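Local coordinates for phytochromobilin synthase (Solanum lycopersicum, PDB 6KME), which probably reduces biliverdin IX alpha to phytochromobilin, the chromophore of plant phytochromes, with electrons from ferredoxin, at residues 153-157 against 196-201. The protein carries 1 engineered substitution. Residues are numbered along the deposited sequence; the frame is centred on the assembly and turned at random.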
ATOM      1  N   LEU A 153     -18.789   3.593  -0.121  1.00 30.12           N
ATOM      2  CA  LEU A 153     -17.615   4.449  -0.279  1.00 30.57           C
ATOM      3  C   LEU A 153     -16.855   4.102  -1.559  1.00 37.99           C
ATOM      4  O   LEU A 153     -16.492   4.988  -2.340  1.00 30.00           O
ATOM      5  CB  LEU A 153     -16.697   4.332   0.939  1.00 30.05           C
ATOM      6  CG  LEU A 153     -15.292   4.954   0.832  1.00 31.43           C
ATOM      7  CD1 LEU A 153     -15.334   6.471   0.664  1.00 28.13           C
ATOM      8  CD2 LEU A 153     -14.437   4.572   2.042  1.00 34.83           C
ATOM      9  N   GLY A 154     -16.601   2.811  -1.791  1.00 31.27           N
ATOM     10  CA  GLY A 154     -15.929   2.416  -3.015  1.00 26.34           C
ATOM     11  C   GLY A 154     -16.714   2.790  -4.256  1.00 31.03           C
ATOM     12  O   GLY A 154     -16.122   3.142  -5.285  1.00 31.89           O
ATOM     13  N   LEU A 155     -18.048   2.726  -4.180  1.00 28.45           N
ATOM     14  CA  LEU A 155     -18.873   3.083  -5.327  1.00 30.70           C
ATOM     15  C   LEU A 155     -18.780   4.576  -5.630  1.00 34.28           C
ATOM     16  O   LEU A 155     -18.779   4.979  -6.801  1.00 39.21           O
ATOM     17  CB  LEU A 155     -20.321   2.661  -5.073  1.00 33.86           C
ATOM     18  CG  LEU A 155     -21.225   2.502  -6.291  1.00 52.11           C
ATOM     19  CD1 LEU A 155     -20.630   1.510  -7.272  1.00 45.69           C
ATOM     20  CD2 LEU A 155     -22.610   2.064  -5.851  1.00 60.54           C
ATOM     21  N   LYS A 156     -18.687   5.408  -4.591  1.00 37.95           N
ATOM     22  CA  LYS A 156     -18.594   6.856  -4.784  1.00 37.03           C
ATOM     23  C   LYS A 156     -17.407   7.228  -5.661  1.00 35.30           C
ATOM     24  O   LYS A 156     -17.532   8.037  -6.587  1.00 42.30           O
ATOM     25  CB  LYS A 156     -18.486   7.555  -3.428  1.00 37.53           C
ATOM     26  CG  LYS A 156     -18.397   9.073  -3.496  1.00 40.84           C
ATOM     27  CD  LYS A 156     -18.134   9.653  -2.108  1.00 47.51           C
ATOM     28  CE  LYS A 156     -18.345  11.163  -2.065  1.00 50.58           C
ATOM     29  NZ  LYS A 156     -17.932  11.727  -0.745  1.00 53.21           N
ATOM     30  N   TYR A 157     -16.238   6.650  -5.388  1.00 29.64           N
ATOM     31  CA  TYR A 157     -15.038   7.072  -6.098  1.00 33.60           C
ATOM     32  C   TYR A 157     -14.742   6.245  -7.340  1.00 41.21           C
ATOM     33  O   TYR A 157     -14.056   6.737  -8.245  1.00 41.65           O
ATOM     34  CB  TYR A 157     -13.846   7.058  -5.144  1.00 34.74           C
ATOM     35  CG  TYR A 157     -13.929   8.222  -4.195  1.00 33.95           C
ATOM     36  CD1 TYR A 157     -13.627   9.502  -4.632  1.00 38.02           C
ATOM     37  CD2 TYR A 157     -14.364   8.057  -2.885  1.00 34.48           C
ATOM     38  CE1 TYR A 157     -13.722  10.580  -3.795  1.00 34.07           C
ATOM     39  CE2 TYR A 157     -14.461   9.134  -2.031  1.00 34.33           C
ATOM     40  CZ  TYR A 157     -14.136  10.394  -2.497  1.00 32.56           C
ATOM     41  OH  TYR A 157     -14.228  11.483  -1.674  1.00 31.96           O
ATOM     42  N   SER A 196      -9.766  14.237  -1.927  1.00 25.81           N
ATOM     43  CA  SER A 196     -10.981  13.877  -1.195  1.00 27.70           C
ATOM     44  C   SER A 196     -11.052  12.374  -0.941  1.00 28.07           C
ATOM     45  O   SER A 196     -11.494  11.940   0.129  1.00 26.03           O
ATOM     46  CB  SER A 196     -12.218  14.340  -1.964  1.00 28.29           C
ATOM     47  OG  SER A 196     -12.259  15.754  -2.070  1.00 32.08           O
ATOM     48  N   ALA A 197     -10.621  11.568  -1.919  1.00 24.89           N
ATOM     49  CA  ALA A 197     -10.629  10.112  -1.780  1.00 24.37           C
ATOM     50  C   ALA A 197      -9.652   9.648  -0.702  1.00 23.25           C
ATOM     51  O   ALA A 197      -9.994   8.795   0.125  1.00 20.17           O
ATOM     52  CB  ALA A 197     -10.294   9.449  -3.123  1.00 22.16           C
ATOM     53  N   PHE A 198      -8.417  10.161  -0.730  1.00 22.20           N
ATOM     54  CA  PHE A 198      -7.440   9.817   0.302  1.00 26.13           C
ATOM     55  C   PHE A 198      -8.007  10.088   1.689  1.00 25.59           C
ATOM     56  O   PHE A 198      -7.905   9.246   2.589  1.00 25.43           O
ATOM     57  CB  PHE A 198      -6.138  10.602   0.094  1.00 20.93           C
ATOM     58  CG  PHE A 198      -5.090  10.349   1.154  1.00 25.31           C
ATOM     59  CD1 PHE A 198      -5.100  11.064   2.347  1.00 25.21           C
ATOM     60  CD2 PHE A 198      -4.089   9.402   0.949  1.00 23.15           C
ATOM     61  CE1 PHE A 198      -4.137  10.836   3.334  1.00 27.15           C
ATOM     62  CE2 PHE A 198      -3.121   9.162   1.919  1.00 22.08           C
ATOM     63  CZ  PHE A 198      -3.143   9.885   3.118  1.00 27.87           C
ATOM     64  N   LYS A 199      -8.611  11.263   1.876  1.00 25.02           N
ATOM     65  CA  LYS A 199      -9.115  11.645   3.194  1.00 26.85           C
ATOM     66  C   LYS A 199     -10.292  10.766   3.620  1.00 25.81           C
ATOM     67  O   LYS A 199     -10.340  10.286   4.763  1.00 23.06           O
ATOM     68  CB  LYS A 199      -9.509  13.123   3.184  1.00 28.15           C
ATOM     69  CG  LYS A 199      -8.325  14.066   2.988  1.00 27.82           C
ATOM     70  CD  LYS A 199      -8.789  15.499   2.832  1.00 32.91           C
ATOM     71  CE  LYS A 199      -7.652  16.417   2.426  1.00 33.50           C
ATOM     72  NZ  LYS A 199      -8.123  17.828   2.398  1.00 37.13           N
ATOM     73  N   ASP A 200     -11.244  10.537   2.706  1.00 23.48           N
ATOM     74  CA  ASP A 200     -12.378   9.659   2.986  1.00 30.11           C
ATOM     75  C   ASP A 200     -11.931   8.238   3.314  1.00 26.17           C
ATOM     76  O   ASP A 200     -12.440   7.624   4.263  1.00 25.70           O
ATOM     77  CB  ASP A 200     -13.328   9.646   1.788  1.00 27.44           C
ATOM     78  CG  ASP A 200     -14.239  10.856   1.764  1.00 35.87           C
ATOM     79  OD1 ASP A 200     -14.213  11.619   2.754  1.00 34.79           O
ATOM     80  OD2 ASP A 200     -14.979  11.043   0.772  1.00 36.97           O
ATOM     81  N   TYR A 201     -10.998   7.694   2.527  1.00 20.90           N
ATOM     82  CA  TYR A 201     -10.502   6.337   2.756  1.00 18.14           C
ATOM     83  C   TYR A 201      -9.705   6.257   4.056  1.00 20.73           C
ATOM     84  O   TYR A 201      -9.823   5.277   4.806  1.00 21.29           O
ATOM     85  CB  TYR A 201      -9.643   5.869   1.564  1.00 18.06           C
ATOM     86  CG  TYR A 201     -10.439   5.200   0.437  1.00 22.03           C
ATOM     87  CD1 TYR A 201     -11.540   5.838  -0.137  1.00 20.86           C
ATOM     88  CD2 TYR A 201     -10.091   3.940  -0.042  1.00 21.86           C
ATOM     89  CE1 TYR A 201     -12.286   5.231  -1.163  1.00 24.09           C
ATOM     90  CE2 TYR A 201     -10.834   3.320  -1.081  1.00 23.43           C
ATOM     91  CZ  TYR A 201     -11.930   3.973  -1.622  1.00 21.52           C
ATOM     92  OH  TYR A 201     -12.669   3.384  -2.631  1.00 23.97           O
TER
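Tyr157 OH donates to Asp200 OD2 at 2.6 Å, a short bond that reaches the carboxylate oxygen from above its plane, 45° out of it. The same oxygen also forms a salt bridge with Lys156, whose extended chain brings NZ to 3.4 Å from OD2; as a hydrogen bond this second link is weak. OD2 thus accepts from both a phenol and an ammonium group, and the lysine would be expected to stabilise the negative charge of Asp200.

With CG anti to its carbonyl carbon (chi1 -74°), Tyr157 enters as a knob among Ser196, Ala197, Asp200 and Tyr201. Ala197 CB lies over one ring face, 3.8 Å from the centroid and 17° off the normal, a CH-pi contact, while CG of Lys156 lies beyond the opposite face. A phenylalanine here would probably leave Asp200 OD2 with only the weak lysine link across the interface.

One turn earlier on the same helix, Leu153 CG packs 3.6 Å from Tyr201 CE1, and its CD2 sits over the Tyr201 ring face. Tyr201 OH lies 3.4 Å from Gly154 CA but is hydrogen-bonded to the carbonyl of Ile178.

The axes of the two short segments run antiparallel and come within 11.2 Å of each other: helix 151-160 packs beside helix 188-211, which lies against the antiparallel sheet of the bilin reductase alpha/beta/alpha sandwich.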